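Local atomic coordinates of 4-oxalocrotonate tautomerase (Thermus thermophilus, PDB entry 3ABF), a protein that belongs to the tautomerase superfamily of small beta-alpha-beta proteins and assembles as a hexamer of identical short chains. Residues M1-G11 and E38-R48. Numbering follows the deposited sequence.
Sequences MVVLKVTLLEG and EVRVILYEVRR. With SO4 (sulfate ion), chain G; SO4 (sulfate ion), chain I.
Thr7 meets the Tyr44 ring at its edge, with OG1 3.4 Å from Tyr44 CD1 and near the ring plane, while Val46 CG1 sits over one face, offset toward the rim. The ring reaches Thr7 because Tyr44 CG stands opposite the backbone N (chi1 173°), and the two side chains run alongside each other. Farther on, Leu9 CD1 lies over the centre of one face of the Arg48 guanidinium, 4.2 Å from Arg48 CZ, and Glu10 O lies at its edge. Strands 2-9 and 39-46 pair in parallel, the right-handed crossover through helix 14-31 completing the beta-alpha-beta unit of the tautomerase fold. Nine backbone hydrogen bonds join segments 1-11 and 38-48, from Val2 N to Glu38 O at 2.8 Å through Glu10 N to Val46 O at 3.0 Å. Toward the helix, Val6 CB packs on Leu43 CD2 (3.8 Å) and Leu4 CD1 on Val41 CG2. On the other face Val3 CG1 touches Ile42 CD1, and a turn at chi3 (80°) brings Lys5 NZ to hydrogen-bond both sulfates, 2.7 Å from O4 of the chain I ion; Lys5 residues of other subunits share these anions. Water 1 bridges Leu9 O and Glu45 OE2, whereas Glu45 OE1 salt-bridges Lys17 and hydrogen-bonds Gln50 of the third subunit.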
loop_
_atom_site.group_PDB
_atom_site.type_symbol
_atom_site.label_atom_id
_atom_site.label_comp_id
_atom_site.label_asym_id
_atom_site.label_seq_id
_atom_site.Cartn_x
_atom_site.Cartn_y
_atom_site.Cartn_z
ATOM N N MET A 1 -17.775 3.182 -2.685
ATOM C CA MET A 1 -16.791 2.143 -3.106
ATOM C C MET A 1 -15.949 1.672 -1.939
ATOM O O MET A 1 -15.544 2.473 -1.100
ATOM C CB MET A 1 -15.854 2.690 -4.182
ATOM C CG MET A 1 -14.726 1.722 -4.555
ATOM S SD MET A 1 -13.531 2.409 -5.732
ATOM C CE MET A 1 -12.485 3.389 -4.635
ATOM N N VAL A 2 -15.710 0.364 -1.882
ATOM C CA VAL A 2 -14.875 -0.225 -0.840
ATOM C C VAL A 2 -13.872 -1.107 -1.569
ATOM O O VAL A 2 -14.236 -1.821 -2.511
ATOM C CB VAL A 2 -15.698 -1.104 0.142
ATOM C CG1 VAL A 2 -14.766 -1.845 1.091
ATOM C CG2 VAL A 2 -16.655 -0.221 0.951
ATOM N N VAL A 3 -12.609 -1.042 -1.164
ATOM C CA VAL A 3 -11.588 -1.869 -1.803
ATOM C C VAL A 3 -11.017 -2.837 -0.781
ATOM O O VAL A 3 -10.582 -2.439 0.301
ATOM C CB VAL A 3 -10.419 -1.027 -2.387
ATOM C CG1 VAL A 3 -9.400 -1.953 -3.074
ATOM C CG2 VAL A 3 -10.944 -0.008 -3.372
ATOM N N LEU A 4 -11.039 -4.116 -1.128
ATOM C CA LEU A 4 -10.508 -5.148 -0.263
ATOM C C LEU A 4 -9.251 -5.679 -0.939
ATOM O O LEU A 4 -9.329 -6.244 -2.030
ATOM C CB LEU A 4 -11.515 -6.290 -0.117
ATOM C CG LEU A 4 -12.938 -5.889 0.292
ATOM C CD1 LEU A 4 -13.826 -7.123 0.316
ATOM C CD2 LEU A 4 -12.913 -5.223 1.648
ATOM N N LYS A 5 -8.099 -5.486 -0.304
ATOM C CA LYS A 5 -6.852 -5.983 -0.866
ATOM C C LYS A 5 -6.458 -7.185 -0.042
ATOM O O LYS A 5 -6.357 -7.099 1.180
ATOM C CB LYS A 5 -5.730 -4.926 -0.811
ATOM C CG LYS A 5 -4.503 -5.402 -1.564
ATOM C CD LYS A 5 -3.430 -4.335 -1.761
ATOM C CE LYS A 5 -2.595 -4.163 -0.516
ATOM N NZ LYS A 5 -1.359 -3.382 -0.814
ATOM N N VAL A 6 -6.267 -8.317 -0.704
ATOM C CA VAL A 6 -5.887 -9.540 -0.013
ATOM C C VAL A 6 -4.436 -9.859 -0.317
ATOM O O VAL A 6 -4.070 -10.043 -1.475
ATOM C CB VAL A 6 -6.733 -10.745 -0.488
ATOM C CG1 VAL A 6 -6.396 -11.988 0.345
ATOM C CG2 VAL A 6 -8.228 -10.400 -0.417
ATOM N N THR A 7 -3.604 -9.916 0.713
ATOM C CA THR A 7 -2.207 -10.253 0.497
ATOM C C THR A 7 -2.060 -11.718 0.878
ATOM O O THR A 7 -2.384 -12.108 1.996
ATOM C CB THR A 7 -1.284 -9.370 1.346
ATOM O OG1 THR A 7 -1.488 -7.999 0.983
ATOM C CG2 THR A 7 0.174 -9.723 1.102
ATOM N N LEU A 8 -1.614 -12.532 -0.078
ATOM C CA LEU A 8 -1.434 -13.964 0.148
ATOM C C LEU A 8 -0.378 -14.513 -0.799
ATOM O O LEU A 8 -0.029 -13.869 -1.782
ATOM C CB LEU A 8 -2.752 -14.713 -0.086
ATOM C CG LEU A 8 -3.274 -14.809 -1.527
ATOM C CD1 LEU A 8 -4.537 -15.648 -1.533
ATOM C CD2 LEU A 8 -3.560 -13.426 -2.108
ATOM N N LEU A 9 0.127 -15.707 -0.505
ATOM C CA LEU A 9 1.142 -16.316 -1.349
ATOM C C LEU A 9 0.530 -16.714 -2.673
ATOM O O LEU A 9 -0.617 -17.170 -2.722
ATOM C CB LEU A 9 1.746 -17.546 -0.667
ATOM C CG LEU A 9 2.684 -17.294 0.521
ATOM C CD1 LEU A 9 3.030 -18.624 1.176
ATOM C CD2 LEU A 9 3.955 -16.587 0.048
ATOM N N GLU A 10 1.311 -16.553 -3.741
ATOM C CA GLU A 10 0.877 -16.889 -5.082
ATOM C C GLU A 10 0.675 -18.401 -5.201
ATOM O O GLU A 10 1.310 -19.169 -4.482
ATOM C CB GLU A 10 1.931 -16.418 -6.094
ATOM C CG GLU A 10 1.487 -16.497 -7.544
ATOM C CD GLU A 10 2.374 -15.681 -8.484
ATOM O OE1 GLU A 10 2.085 -15.665 -9.696
ATOM O OE2 GLU A 10 3.355 -15.053 -8.021
ATOM N N GLY A 11 -0.212 -18.829 -6.092
ATOM C CA GLY A 11 -0.396 -20.260 -6.262
ATOM C C GLY A 11 -1.785 -20.844 -6.102
ATOM O O GLY A 11 -2.046 -21.950 -6.580
ATOM N N GLU A 38 -19.627 -1.697 -6.518
ATOM C CA GLU A 38 -18.754 -0.807 -5.757
ATOM C C GLU A 38 -17.801 -1.514 -4.798
ATOM O O GLU A 38 -17.051 -0.866 -4.071
ATOM C CB GLU A 38 -19.597 0.227 -5.000
ATOM C CG GLU A 38 -20.220 1.277 -5.913
ATOM C CD GLU A 38 -19.194 2.238 -6.497
ATOM O OE1 GLU A 38 -19.472 2.848 -7.549
ATOM O OE2 GLU A 38 -18.109 2.397 -5.898
ATOM N N VAL A 39 -17.836 -2.840 -4.785
ATOM C CA VAL A 39 -16.936 -3.608 -3.940
ATOM C C VAL A 39 -15.866 -4.161 -4.881
ATOM O O VAL A 39 -16.163 -4.967 -5.773
ATOM C CB VAL A 39 -17.674 -4.760 -3.236
ATOM C CG1 VAL A 39 -16.691 -5.617 -2.464
ATOM C CG2 VAL A 39 -18.729 -4.194 -2.294
ATOM N N ARG A 40 -14.632 -3.699 -4.705
ATOM C CA ARG A 40 -13.524 -4.138 -5.547
ATOM C C ARG A 40 -12.597 -5.008 -4.723
ATOM O O ARG A 40 -12.314 -4.707 -3.565
ATOM C CB ARG A 40 -12.725 -2.940 -6.071
ATOM C CG ARG A 40 -13.559 -1.827 -6.705
ATOM C CD ARG A 40 -14.267 -2.275 -7.962
ATOM N NE ARG A 40 -13.330 -2.542 -9.050
ATOM C CZ ARG A 40 -13.460 -2.062 -10.285
ATOM N NH1 ARG A 40 -14.489 -1.282 -10.593
ATOM N NH2 ARG A 40 -12.566 -2.364 -11.216
ATOM N N VAL A 41 -12.128 -6.097 -5.314
ATOM C CA VAL A 41 -11.204 -6.965 -4.615
ATOM C C VAL A 41 -9.937 -7.079 -5.443
ATOM O O VAL A 41 -9.983 -7.272 -6.660
ATOM C CB VAL A 41 -11.783 -8.371 -4.382
ATOM C CG1 VAL A 41 -10.761 -9.224 -3.635
ATOM C CG2 VAL A 41 -13.068 -8.272 -3.553
ATOM N N ILE A 42 -8.804 -6.928 -4.777
ATOM C CA ILE A 42 -7.525 -7.040 -5.452
ATOM C C ILE A 42 -6.753 -8.130 -4.739
ATOM O O ILE A 42 -6.650 -8.130 -3.500
ATOM C CB ILE A 42 -6.716 -5.724 -5.368
ATOM C CG1 ILE A 42 -7.434 -4.618 -6.143
ATOM C CG2 ILE A 42 -5.305 -5.949 -5.929
ATOM C CD1 ILE A 42 -6.773 -3.241 -6.010
ATOM N N LEU A 43 -6.219 -9.064 -5.515
ATOM C CA LEU A 43 -5.436 -10.129 -4.941
ATOM C C LEU A 43 -3.982 -9.768 -5.175
ATOM O O LEU A 43 -3.501 -9.748 -6.313
ATOM C CB LEU A 43 -5.776 -11.480 -5.595
ATOM C CG LEU A 43 -7.249 -11.907 -5.488
ATOM C CD1 LEU A 43 -7.435 -13.307 -6.057
ATOM C CD2 LEU A 43 -7.678 -11.900 -4.029
ATOM N N TYR A 44 -3.306 -9.426 -4.090
ATOM C CA TYR A 44 -1.892 -9.080 -4.141
ATOM C C TYR A 44 -1.166 -10.370 -3.782
ATOM O O TYR A 44 -0.988 -10.676 -2.615
ATOM C CB TYR A 44 -1.581 -8.007 -3.104
ATOM C CG TYR A 44 -0.108 -7.695 -2.958
ATOM C CD1 TYR A 44 0.401 -7.221 -1.746
ATOM C CD2 TYR A 44 0.782 -7.902 -4.008
ATOM C CE1 TYR A 44 1.754 -6.970 -1.584
ATOM C CE2 TYR A 44 2.156 -7.654 -3.848
ATOM C CZ TYR A 44 2.626 -7.190 -2.633
ATOM O OH TYR A 44 3.973 -6.951 -2.446
ATOM N N GLU A 45 -0.766 -11.125 -4.800
ATOM C CA GLU A 45 -0.092 -12.395 -4.592
ATOM C C GLU A 45 1.410 -12.184 -4.512
ATOM O O GLU A 45 2.035 -11.634 -5.436
ATOM C CB GLU A 45 -0.436 -13.356 -5.737
ATOM C CG GLU A 45 -1.917 -13.716 -5.808
ATOM C CD GLU A 45 -2.242 -14.610 -6.991
ATOM O OE1 GLU A 45 -2.478 -14.091 -8.105
ATOM O OE2 GLU A 45 -2.241 -15.843 -6.808
ATOM N N VAL A 46 1.995 -12.628 -3.411
ATOM C CA VAL A 46 3.423 -12.448 -3.224
ATOM C C VAL A 46 4.157 -13.767 -3.373
ATOM O O VAL A 46 3.637 -14.832 -3.038
ATOM C CB VAL A 46 3.729 -11.813 -1.857
ATOM C CG1 VAL A 46 2.885 -10.554 -1.685
ATOM C CG2 VAL A 46 3.447 -12.786 -0.748
ATOM N N ARG A 47 5.368 -13.690 -3.903
ATOM C CA ARG A 47 6.154 -14.886 -4.104
ATOM C C ARG A 47 6.830 -15.285 -2.810
ATOM O O ARG A 47 6.988 -14.477 -1.909
ATOM C CB ARG A 47 7.160 -14.658 -5.235
ATOM C CG ARG A 47 6.444 -14.319 -6.557
ATOM C CD ARG A 47 7.297 -14.663 -7.757
ATOM N NE ARG A 47 8.431 -13.754 -7.897
ATOM C CZ ARG A 47 8.348 -12.534 -8.417
ATOM N NH1 ARG A 47 9.436 -11.777 -8.504
ATOM N NH2 ARG A 47 7.175 -12.073 -8.850
ATOM N N ARG A 48 7.226 -16.546 -2.711
ATOM C CA ARG A 48 7.858 -17.022 -1.490
ATOM C C ARG A 48 9.166 -16.333 -1.133
ATOM O O ARG A 48 9.528 -16.286 0.039
ATOM C CB ARG A 48 8.047 -18.538 -1.565
ATOM C CG ARG A 48 6.736 -19.299 -1.381
ATOM C CD ARG A 48 6.968 -20.799 -1.452
ATOM N NE ARG A 48 5.826 -21.564 -0.961
ATOM C CZ ARG A 48 4.594 -21.459 -1.444
ATOM N NH1 ARG A 48 3.614 -22.195 -0.940
ATOM N NH2 ARG A 48 4.340 -20.614 -2.424
HETATM S S SO4 G . 0.140 -2.458 2.272
HETATM O O1 SO4 G . 0.759 -2.599 0.944
HETATM O O2 SO4 G . 0.434 -1.131 2.838
HETATM O O3 SO4 G . -1.316 -2.620 2.136
HETATM O O4 SO4 G . 0.665 -3.504 3.166
HETATM S S SO4 I . -2.694 0.051 -1.816
HETATM O O1 SO4 I . -2.922 0.931 -2.962
HETATM O O2 SO4 I . -1.727 0.678 -0.904
HETATM O O3 SO4 I . -3.953 -0.174 -1.095
HETATM O O4 SO4 I . -2.168 -1.236 -2.304
HETATM O O HOH W 1 -2.573 -17.241 -4.551
HETATM O O HOH W 2 -2.022 -17.858 -8.479
#